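Local coordinates for F-BAR domain only protein 1 (Danio rerio, PDB 5JP2) that probably acts at an early step of clathrin-mediated endocytosis and binds an Eps15 peptide through its mu homology domain, at residues L109-H112 / L113-E116; S137-P140 / S141-P144; A198-A202 / E203-L207. All coordinates share one frame; numbering follows the deposited sequence.

Interaction 1 of 3, residues L109-H112 / L113-E116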
ATOM      1  N   LEU B 109     -15.448 -14.388 -16.920  1.00 31.92           N
ATOM      2  CA  LEU B 109     -14.126 -14.741 -16.408  1.00 31.77           C
ATOM      3  C   LEU B 109     -13.403 -15.698 -17.343  1.00 28.30           C
ATOM      4  O   LEU B 109     -12.213 -15.519 -17.619  1.00 33.13           O
ATOM      5  CB  LEU B 109     -14.239 -15.353 -15.014  1.00 29.60           C
ATOM      6  CG  LEU B 109     -12.894 -15.758 -14.417  1.00 27.73           C
ATOM      7  CD1 LEU B 109     -12.003 -14.538 -14.284  1.00 32.79           C
ATOM      8  CD2 LEU B 109     -13.043 -16.477 -13.098  1.00 20.66           C
ATOM      9  N   THR B 110     -14.103 -16.721 -17.837  1.00 29.15           N
ATOM     10  CA  THR B 110     -13.500 -17.656 -18.787  1.00 25.50           C
ATOM     11  C   THR B 110     -12.982 -16.940 -20.018  1.00 34.00           C
ATOM     12  O   THR B 110     -11.847 -17.164 -20.448  1.00 39.82           O
ATOM     13  CB  THR B 110     -14.506 -18.727 -19.196  1.00 34.21           C
ATOM     14  OG1 THR B 110     -14.984 -19.401 -18.034  1.00 37.13           O
ATOM     15  CG2 THR B 110     -13.873 -19.718 -20.121  1.00 40.76           C
ATOM     16  N   LEU B 111     -13.823 -16.108 -20.633  1.00 39.41           N
ATOM     17  CA  LEU B 111     -13.396 -15.367 -21.811  1.00 34.39           C
ATOM     18  C   LEU B 111     -12.221 -14.465 -21.486  1.00 43.12           C
ATOM     19  O   LEU B 111     -11.296 -14.317 -22.292  1.00 48.16           O
ATOM     20  CB  LEU B 111     -14.553 -14.543 -22.364  1.00 36.85           C
ATOM     21  CG  LEU B 111     -15.660 -15.358 -23.017  1.00 43.29           C
ATOM     22  CD1 LEU B 111     -16.789 -14.472 -23.448  1.00 43.30           C
ATOM     23  CD2 LEU B 111     -15.096 -16.089 -24.201  1.00 59.16           C
ATOM     24  N   HIS B 112     -12.234 -13.863 -20.300  1.00 33.81           N
ATOM     25  CA  HIS B 112     -11.174 -12.931 -19.936  1.00 33.29           C
ATOM     26  C   HIS B 112      -9.835 -13.635 -19.825  1.00 38.24           C
ATOM     27  O   HIS B 112      -8.817 -13.119 -20.290  1.00 41.55           O
ATOM     28  CB  HIS B 112     -11.528 -12.225 -18.632  1.00 38.79           C
ATOM     29  CG  HIS B 112     -10.474 -11.282 -18.163  1.00 38.81           C
ATOM     30  ND1 HIS B 112     -10.458  -9.955 -18.517  1.00 41.00           N
ATOM     31  CD2 HIS B 112      -9.379 -11.481 -17.398  1.00 49.24           C
ATOM     32  CE1 HIS B 112      -9.406  -9.373 -17.980  1.00 30.73           C
ATOM     33  NE2 HIS B 112      -8.734 -10.276 -17.298  1.00 41.49           N
ATOM     34  N   LEU B 113      -9.810 -14.808 -19.201  1.00 38.45           N
ATOM     35  CA  LEU B 113      -8.555 -15.534 -19.099  1.00 37.30           C
ATOM     36  C   LEU B 113      -8.121 -16.080 -20.448  1.00 36.29           C
ATOM     37  O   LEU B 113      -6.926 -16.094 -20.746  1.00 45.10           O
ATOM     38  CB  LEU B 113      -8.675 -16.648 -18.064  1.00 29.99           C
ATOM     39  CG  LEU B 113      -9.022 -16.168 -16.662  1.00 31.00           C
ATOM     40  CD1 LEU B 113      -9.394 -17.333 -15.777  1.00 32.46           C
ATOM     41  CD2 LEU B 113      -7.898 -15.361 -16.056  1.00 26.49           C
ATOM     42  N   GLN B 114      -9.070 -16.532 -21.275  1.00 56.03           N
ATOM     43  CA  GLN B 114      -8.726 -16.995 -22.617  1.00 45.49           C
ATOM     44  C   GLN B 114      -7.992 -15.914 -23.381  1.00 46.14           C
ATOM     45  O   GLN B 114      -7.012 -16.192 -24.071  1.00 48.16           O
ATOM     46  CB  GLN B 114      -9.977 -17.401 -23.393  1.00 62.30           C
ATOM     47  CG  GLN B 114     -10.604 -18.707 -22.989  1.00 66.03           C
ATOM     48  CD  GLN B 114     -11.839 -19.023 -23.815  1.00 66.84           C
ATOM     49  OE1 GLN B 114     -12.744 -19.720 -23.364  1.00 58.71           O
ATOM     50  NE2 GLN B 114     -11.876 -18.506 -25.038  1.00 84.54           N
ATOM     51  N   ARG B 115      -8.448 -14.672 -23.259  1.00 52.23           N
ATOM     52  CA  ARG B 115      -7.768 -13.583 -23.940  1.00 57.98           C
ATOM     53  C   ARG B 115      -6.392 -13.376 -23.338  1.00 53.78           C
ATOM     54  O   ARG B 115      -5.400 -13.255 -24.061  1.00 66.78           O
ATOM     55  CB  ARG B 115      -8.589 -12.300 -23.853  1.00 47.45           C
ATOM     56  CG  ARG B 115      -7.930 -11.121 -24.536  1.00 69.13           C
ATOM     57  CD  ARG B 115      -8.830  -9.892 -24.529  1.00 90.28           C
ATOM     58  NE  ARG B 115      -8.148  -8.687 -25.002  1.00 92.20           N
ATOM     59  CZ  ARG B 115      -7.507  -7.828 -24.212  1.00 93.84           C
ATOM     60  NH1 ARG B 115      -6.915  -6.760 -24.726  1.00 89.77           N
ATOM     61  NH2 ARG B 115      -7.445  -8.043 -22.907  1.00 82.59           N
ATOM     62  N   GLU B 116      -6.312 -13.373 -22.011  1.00 53.15           N
ATOM     63  CA  GLU B 116      -5.027 -13.187 -21.355  1.00 49.49           C
ATOM     64  C   GLU B 116      -4.044 -14.258 -21.787  1.00 53.15           C
ATOM     65  O   GLU B 116      -2.890 -13.967 -22.109  1.00 61.36           O
ATOM     66  CB  GLU B 116      -5.217 -13.199 -19.845  1.00 56.14           C
ATOM     67  CG  GLU B 116      -5.949 -11.989 -19.310  1.00 59.32           C
ATOM     68  CD  GLU B 116      -5.152 -10.711 -19.440  1.00 50.87           C
ATOM     69  OE1 GLU B 116      -3.933 -10.789 -19.674  1.00 71.39           O
ATOM     70  OE2 GLU B 116      -5.741  -9.623 -19.295  1.00 68.09           O
TER
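His-112 and Glu-116, one helical turn apart, lie side by side and point the same way, so that the carboxylate follows the imidazole instead of facing it. OE2 of Glu-116 comes to 3.7 Å from NE2 of His-112, too far for a bond, and the ring and carboxylate planes are turned 46° apart. The methylene CG of Glu-116 also flanks the ring, 3.8 Å from NE2 of His-112. Glu-116 gets there because its chain is bent at the second torsion (chi2 -68°), which folds the carboxylate back beside the ring. His-112 throws its ring off the helix with CG anti to the backbone N (chi1 178°), and the ring also reaches Val-128 of strand 125-137. With an alanine here, the CG and carboxylate of Glu-116 would probably lose the imidazole beside them, and a gap would be likely to open against Val-128.

Beneath these side chains runs regular alpha-helical i to i+4 bonding in helix 106-119: Glu-116 N gives its proton to His-112 O at 3.0 Å, and the three preceding bonds repeat this, Leu-113 N to Leu-109 O being the first. The helix is amphipathic. Its buried side is marked by Leu-109 and Leu-113, whose branches meet obliquely, CG of Leu-109 4.1 Å from CD1 of Leu-113; both also rest on Phe-59 of helix 55-61, and Leu-113 reaches Tyr-126 and Val-128 of strand 125-137 as well.

Next to this apolar side, CG2 of Thr-110 touches OE1 of Gln-114 at 3.4 Å, while the Thr-110 hydroxyl is bonded back to Met-106 O. The amide of Gln-114 ends at the exposed Leu-111, with NE2 of Gln-114 4.1 Å from CD2 of Leu-111.

Interaction 2 of 3, residues S137-P140 / S141-P144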
ATOM      1  N   SER B 137      -9.088   9.998   6.359  1.00 33.23           N
ATOM      2  CA  SER B 137      -9.303  10.327   7.756  1.00 34.37           C
ATOM      3  C   SER B 137      -8.562  11.607   8.103  1.00 32.81           C
ATOM      4  O   SER B 137      -7.583  11.969   7.453  1.00 41.67           O
ATOM      5  CB  SER B 137      -8.863   9.192   8.675  1.00 35.35           C
ATOM      6  OG  SER B 137      -9.651   9.182   9.846  1.00 49.87           O
ATOM      7  N   GLN B 138      -9.088  12.329   9.083  1.00 44.23           N
ATOM      8  CA  GLN B 138      -8.356  13.388   9.761  1.00 41.12           C
ATOM      9  C   GLN B 138      -7.808  12.918  11.100  1.00 50.07           C
ATOM     10  O   GLN B 138      -7.258  13.717  11.856  1.00 56.34           O
ATOM     11  CB  GLN B 138      -9.247  14.611   9.947  1.00 57.23           C
ATOM     12  CG  GLN B 138      -9.688  15.226   8.636  1.00 60.12           C
ATOM     13  CD  GLN B 138     -10.507  16.480   8.821  1.00 79.03           C
ATOM     14  OE1 GLN B 138     -10.983  16.767   9.918  1.00 91.35           O
ATOM     15  NE2 GLN B 138     -10.671  17.243   7.748  1.00 75.43           N
ATOM     16  N   ASP B 139      -7.982  11.641  11.414  1.00 62.15           N
ATOM     17  CA  ASP B 139      -7.514  11.062  12.662  1.00 56.16           C
ATOM     18  C   ASP B 139      -6.109  10.514  12.450  1.00 58.47           C
ATOM     19  O   ASP B 139      -5.935   9.581  11.663  1.00 68.16           O
ATOM     20  CB  ASP B 139      -8.457   9.950  13.090  1.00 53.59           C
ATOM     21  CG  ASP B 139      -8.183   9.452  14.480  1.00 79.18           C
ATOM     22  OD1 ASP B 139      -7.088   9.700  15.022  1.00101.87           O
ATOM     23  OD2 ASP B 139      -9.075   8.788  15.038  1.00 88.73           O
ATOM     24  N   PRO B 140      -5.089  11.044  13.135  1.00 58.00           N
ATOM     25  CA  PRO B 140      -3.728  10.521  12.934  1.00 48.26           C
ATOM     26  C   PRO B 140      -3.601   9.054  13.247  1.00 45.63           C
ATOM     27  O   PRO B 140      -2.633   8.426  12.818  1.00 48.10           O
ATOM     28  CB  PRO B 140      -2.878  11.379  13.881  1.00 53.83           C
ATOM     29  CG  PRO B 140      -3.838  11.990  14.825  1.00 39.62           C
ATOM     30  CD  PRO B 140      -5.113  12.159  14.082  1.00 74.12           C
ATOM     31  N   SER B 141      -4.557   8.480  13.967  1.00 52.40           N
ATOM     32  CA  SER B 141      -4.513   7.063  14.287  1.00 65.42           C
ATOM     33  C   SER B 141      -4.499   6.182  13.055  1.00 55.33           C
ATOM     34  O   SER B 141      -4.225   4.986  13.168  1.00 47.75           O
ATOM     35  CB  SER B 141      -5.725   6.693  15.104  1.00 69.91           C
ATOM     36  OG  SER B 141      -6.896   6.889  14.349  1.00 89.36           O
ATOM     37  N   ARG B 142      -4.832   6.726  11.896  1.00 54.75           N
ATOM     38  CA  ARG B 142      -4.792   5.964  10.665  1.00 55.68           C
ATOM     39  C   ARG B 142      -3.421   6.003  10.010  1.00 48.57           C
ATOM     40  O   ARG B 142      -3.180   5.253   9.067  1.00 62.28           O
ATOM     41  CB  ARG B 142      -5.839   6.485   9.676  1.00 66.45           C
ATOM     42  CG  ARG B 142      -7.332   6.176   9.931  1.00 84.02           C
ATOM     43  CD  ARG B 142      -7.745   5.910  11.369  1.00 94.21           C
ATOM     44  NE  ARG B 142      -9.136   5.460  11.437  1.00106.86           N
ATOM     45  CZ  ARG B 142      -9.715   4.957  12.522  1.00104.80           C
ATOM     46  NH1 ARG B 142      -9.034   4.823  13.651  1.00 90.39           N
ATOM     47  NH2 ARG B 142     -10.983   4.577  12.476  1.00101.78           N
ATOM     48  N   ALA B 143      -2.540   6.831  10.469  1.00 43.19           N
ATOM     49  CA  ALA B 143      -1.241   6.941   9.832  1.00 35.31           C
ATOM     50  C   ALA B 143      -0.227   6.101  10.573  1.00 36.70           C
ATOM     51  O   ALA B 143      -0.082   6.252  11.785  1.00 48.56           O
ATOM     52  CB  ALA B 143      -0.778   8.390   9.804  1.00 35.44           C
ATOM     53  N   PRO B 144       0.494   5.218   9.893  1.00 32.33           N
ATOM     54  CA  PRO B 144       1.437   4.352  10.604  1.00 27.11           C
ATOM     55  C   PRO B 144       2.611   5.092  11.213  1.00 31.14           C
ATOM     56  O   PRO B 144       3.164   4.649  12.227  1.00 36.32           O
ATOM     57  CB  PRO B 144       1.896   3.378   9.517  1.00 36.56           C
ATOM     58  CG  PRO B 144       1.651   4.063   8.266  1.00 37.03           C
ATOM     59  CD  PRO B 144       0.465   4.937   8.455  1.00 32.04           C
TER
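Arg-142 leans its side chain against Ser-137 and Asp-139, three to five residues back round a tight turn. Its CB lies 3.7 Å from Asp-139 O, the carbonyl that also accepts the Arg-142 backbone N-H. CG of Arg-142 presses on CB of Ser-137 at 3.6 Å; CD of Arg-142, set by a strained second torsion (chi2 25°), lies 4.1 Å from both Ser-137 OG and Asp-139 O. NE of Arg-142 stays 4.1 Å from Ser-137 OG. At the tip, NH1 of Arg-142 comes 4.2 Å from OD2 of Asp-139. That oxygen lies over one face of the guanidinium, so the attraction is one of charge alone; NH2 of Arg-77 also approaches NH1, a like charge nearby.

The turn itself is short 3-10 winding. Ser-141 N bonds Asp-139 OD1 at 3.0 Å, meeting it from above the carboxylate plane, as an aspartate does in an Asx turn, and Ala-143 N bonds Pro-140 O at 2.8 Å.

This loop links strand 125-137 to strand 145-154. Ser-137 pairs by backbone with Val-41 of strand 39-52, Pro-140 rests on Cys-39, and Ala-143 tucks in among Val-41, Phe-31 of strand 17-31 and Tyr-280 of strand 266-283.

Interaction 3 of 3, residues A198-A202 / E203-L207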
ATOM      1  N   ALA B 198      23.407  13.724   6.654  1.00 42.85           N
ATOM      2  CA  ALA B 198      22.582  13.539   5.478  1.00 32.94           C
ATOM      3  C   ALA B 198      23.384  13.833   4.225  1.00 45.02           C
ATOM      4  O   ALA B 198      24.395  14.532   4.251  1.00 55.26           O
ATOM      5  CB  ALA B 198      21.358  14.449   5.498  1.00 36.48           C
ATOM      6  N   ALA B 199      22.909  13.280   3.127  1.00 36.93           N
ATOM      7  CA  ALA B 199      23.472  13.522   1.818  1.00 32.69           C
ATOM      8  C   ALA B 199      22.647  14.593   1.122  1.00 33.96           C
ATOM      9  O   ALA B 199      21.471  14.777   1.425  1.00 51.44           O
ATOM     10  CB  ALA B 199      23.489  12.238   0.998  1.00 40.23           C
ATOM     11  N   TRP B 200      23.273  15.320   0.205  1.00 39.45           N
ATOM     12  CA  TRP B 200      22.574  16.294  -0.619  1.00 28.34           C
ATOM     13  C   TRP B 200      22.584  15.797  -2.055  1.00 32.49           C
ATOM     14  O   TRP B 200      23.646  15.631  -2.648  1.00 50.43           O
ATOM     15  CB  TRP B 200      23.205  17.677  -0.511  1.00 31.84           C
ATOM     16  CG  TRP B 200      22.334  18.744  -1.094  1.00 36.52           C
ATOM     17  CD1 TRP B 200      21.248  19.329  -0.513  1.00 30.03           C
ATOM     18  CD2 TRP B 200      22.466  19.343  -2.383  1.00 40.63           C
ATOM     19  NE1 TRP B 200      20.695  20.253  -1.361  1.00 29.99           N
ATOM     20  CE2 TRP B 200      21.427  20.283  -2.515  1.00 36.41           C
ATOM     21  CE3 TRP B 200      23.365  19.179  -3.438  1.00 37.78           C
ATOM     22  CZ2 TRP B 200      21.265  21.048  -3.656  1.00 46.20           C
ATOM     23  CZ3 TRP B 200      23.203  19.941  -4.561  1.00 42.84           C
ATOM     24  CH2 TRP B 200      22.163  20.862  -4.667  1.00 38.69           C
ATOM     25  N   ASN B 201      21.409  15.535  -2.597  1.00 42.01           N
ATOM     26  CA  ASN B 201      21.284  14.995  -3.939  1.00 42.12           C
ATOM     27  C   ASN B 201      21.223  16.174  -4.896  1.00 43.65           C
ATOM     28  O   ASN B 201      20.340  17.024  -4.774  1.00 42.76           O
ATOM     29  CB  ASN B 201      20.037  14.117  -4.056  1.00 48.94           C
ATOM     30  CG  ASN B 201      19.734  13.722  -5.487  1.00 63.19           C
ATOM     31  OD1 ASN B 201      19.022  14.415  -6.201  1.00 61.63           O
ATOM     32  ND2 ASN B 201      20.274  12.593  -5.907  1.00 66.34           N
ATOM     33  N   ALA B 202      22.187  16.260  -5.807  1.00 50.28           N
ATOM     34  CA  ALA B 202      22.273  17.448  -6.645  1.00 53.02           C
ATOM     35  C   ALA B 202      21.229  17.468  -7.745  1.00 51.14           C
ATOM     36  O   ALA B 202      20.773  18.543  -8.130  1.00 55.74           O
ATOM     37  CB  ALA B 202      23.664  17.568  -7.255  1.00 61.12           C
ATOM     38  N   GLU B 203      20.845  16.309  -8.265  1.00 68.56           N
ATOM     39  CA  GLU B 203      19.813  16.268  -9.293  1.00 74.29           C
ATOM     40  C   GLU B 203      18.496  16.842  -8.778  1.00 55.26           C
ATOM     41  O   GLU B 203      17.912  17.732  -9.399  1.00 50.26           O
ATOM     42  CB  GLU B 203      19.640  14.840  -9.804  1.00 81.41           C
ATOM     43  CG  GLU B 203      20.759  14.408 -10.733  1.00 87.39           C
ATOM     44  CD  GLU B 203      20.980  12.910 -10.750  1.00 90.48           C
ATOM     45  OE1 GLU B 203      20.632  12.239  -9.757  1.00103.24           O
ATOM     46  OE2 GLU B 203      21.509  12.404 -11.760  1.00 93.77           O
ATOM     47  N   GLU B 204      17.984  16.304  -7.679  1.00 54.93           N
ATOM     48  CA  GLU B 204      16.714  16.751  -7.128  1.00 56.66           C
ATOM     49  C   GLU B 204      16.832  17.929  -6.171  1.00 53.21           C
ATOM     50  O   GLU B 204      15.812  18.538  -5.846  1.00 70.74           O
ATOM     51  CB  GLU B 204      16.008  15.590  -6.421  1.00 65.16           C
ATOM     52  CG  GLU B 204      16.055  14.262  -7.176  1.00 78.27           C
ATOM     53  CD  GLU B 204      15.632  14.372  -8.635  1.00 92.33           C
ATOM     54  OE1 GLU B 204      14.662  15.102  -8.931  1.00 90.54           O
ATOM     55  OE2 GLU B 204      16.273  13.723  -9.491  1.00110.23           O
ATOM     56  N   ARG B 205      18.035  18.254  -5.702  1.00 51.37           N
ATOM     57  CA  ARG B 205      18.278  19.378  -4.798  1.00 48.37           C
ATOM     58  C   ARG B 205      17.526  19.193  -3.478  1.00 44.98           C
ATOM     59  O   ARG B 205      16.613  19.939  -3.131  1.00 41.50           O
ATOM     60  CB  ARG B 205      17.902  20.712  -5.452  1.00 67.56           C
ATOM     61  CG  ARG B 205      18.363  20.854  -6.882  1.00 77.04           C
ATOM     62  CD  ARG B 205      18.371  22.298  -7.322  1.00 76.53           C
ATOM     63  NE  ARG B 205      18.736  22.436  -8.729  1.00 99.69           N
ATOM     64  CZ  ARG B 205      19.966  22.271  -9.208  1.00103.73           C
ATOM     65  NH1 ARG B 205      20.967  21.947  -8.400  1.00 97.76           N
ATOM     66  NH2 ARG B 205      20.195  22.418 -10.506  1.00 94.84           N
ATOM     67  N   ARG B 206      17.969  18.192  -2.723  1.00 39.49           N
ATOM     68  CA  ARG B 206      17.284  17.862  -1.485  1.00 44.10           C
ATOM     69  C   ARG B 206      18.222  17.112  -0.554  1.00 33.76           C
ATOM     70  O   ARG B 206      19.172  16.463  -0.986  1.00 33.31           O
ATOM     71  CB  ARG B 206      16.016  17.052  -1.746  1.00 49.67           C
ATOM     72  CG  ARG B 206      16.263  15.764  -2.463  1.00 66.22           C
ATOM     73  CD  ARG B 206      14.970  15.158  -2.979  1.00 71.26           C
ATOM     74  NE  ARG B 206      15.210  13.854  -3.593  1.00 69.19           N
ATOM     75  CZ  ARG B 206      14.271  13.104  -4.156  1.00 74.20           C
ATOM     76  NH1 ARG B 206      13.015  13.521  -4.193  1.00 74.55           N
ATOM     77  NH2 ARG B 206      14.591  11.937  -4.689  1.00 62.94           N
ATOM     78  N   LEU B 207      17.960  17.248   0.739  1.00 33.82           N
ATOM     79  CA  LEU B 207      18.679  16.497   1.755  1.00 31.00           C
ATOM     80  C   LEU B 207      18.046  15.126   1.957  1.00 34.68           C
ATOM     81  O   LEU B 207      16.822  14.996   2.005  1.00 44.54           O
ATOM     82  CB  LEU B 207      18.656  17.247   3.077  1.00 33.32           C
ATOM     83  CG  LEU B 207      19.634  18.381   3.242  1.00 37.57           C
ATOM     84  CD1 LEU B 207      19.408  19.000   4.594  1.00 53.72           C
ATOM     85  CD2 LEU B 207      21.019  17.824   3.135  1.00 35.76           C
TER
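Glu-203 opens the return of a beta hairpin, its CB 3.7 Å from OD1 of Asn-201. The next residue makes a short link: Glu-204 N bonds Asn-201 OD1 at 2.6 Å, with the N-H nearly along the C=O axis. Having CG anti to its backbone N (chi1 170°) brings the Asn-201 amide over the turn, side by side with the Glu-204 chain, whose CG touches the same OD1. Arg-205 follows with positive phi (62°), and its N and that of Arg-206 both reach Asn-201 O, each through a weak bond. Two residues thus face one, a G1 beta bulge. The side chain of Arg-205 crosses Trp-200: CB of Arg-205 sits 3.8 Å from CZ2 of Trp-200, ring and guanidinium planes 31° apart. Arg-206 lays its backbone N over one face of that indole, toward the rim, and Arg-206 O takes the N-H of Asn-201, with N 2.9 Å away. On the opposite side of the sheet from Trp-200, the Arg-206 guanidinium has CG of Glu-204 over one face. Leu-207 pairs with Trp-200 as a non-hydrogen-bonded antiparallel pair, and CD2 of Leu-207 meets the indole edge at CD1 of Trp-200, 4.0 Å away.

Strand 199-201 is the outermost of its sheet in this chain. Strand 206-210 separates it from strand 179-184, where Leu-207 bonds Leu-183 by backbone, and the indole NE1 bonds Leu-185 O, just past the end of that strand.

Overall arrangement
The three contacts follow one another along the chain without touching; centres of interactions 1 and 2 lie about 40 Å apart, on opposite sides of the chain's centre, and those of interactions 2 and 3 about 29 Å. Interaction 1 is partly buried, with Leu-109 and Leu-113 set against neighbouring elements and Leu-111 and Arg-115 exposed. Interactions 2 and 3 are surface turns in which a side-chain oxygen, from Asp or Asn, takes a backbone N-H that regular bonding does not serve. Strand 125-137 connects two of them: it packs against the helix of interaction 1 and runs into the loop of interaction 2. Interaction 3 lies at the far edge of the nine-stranded sheet to which that strand belongs.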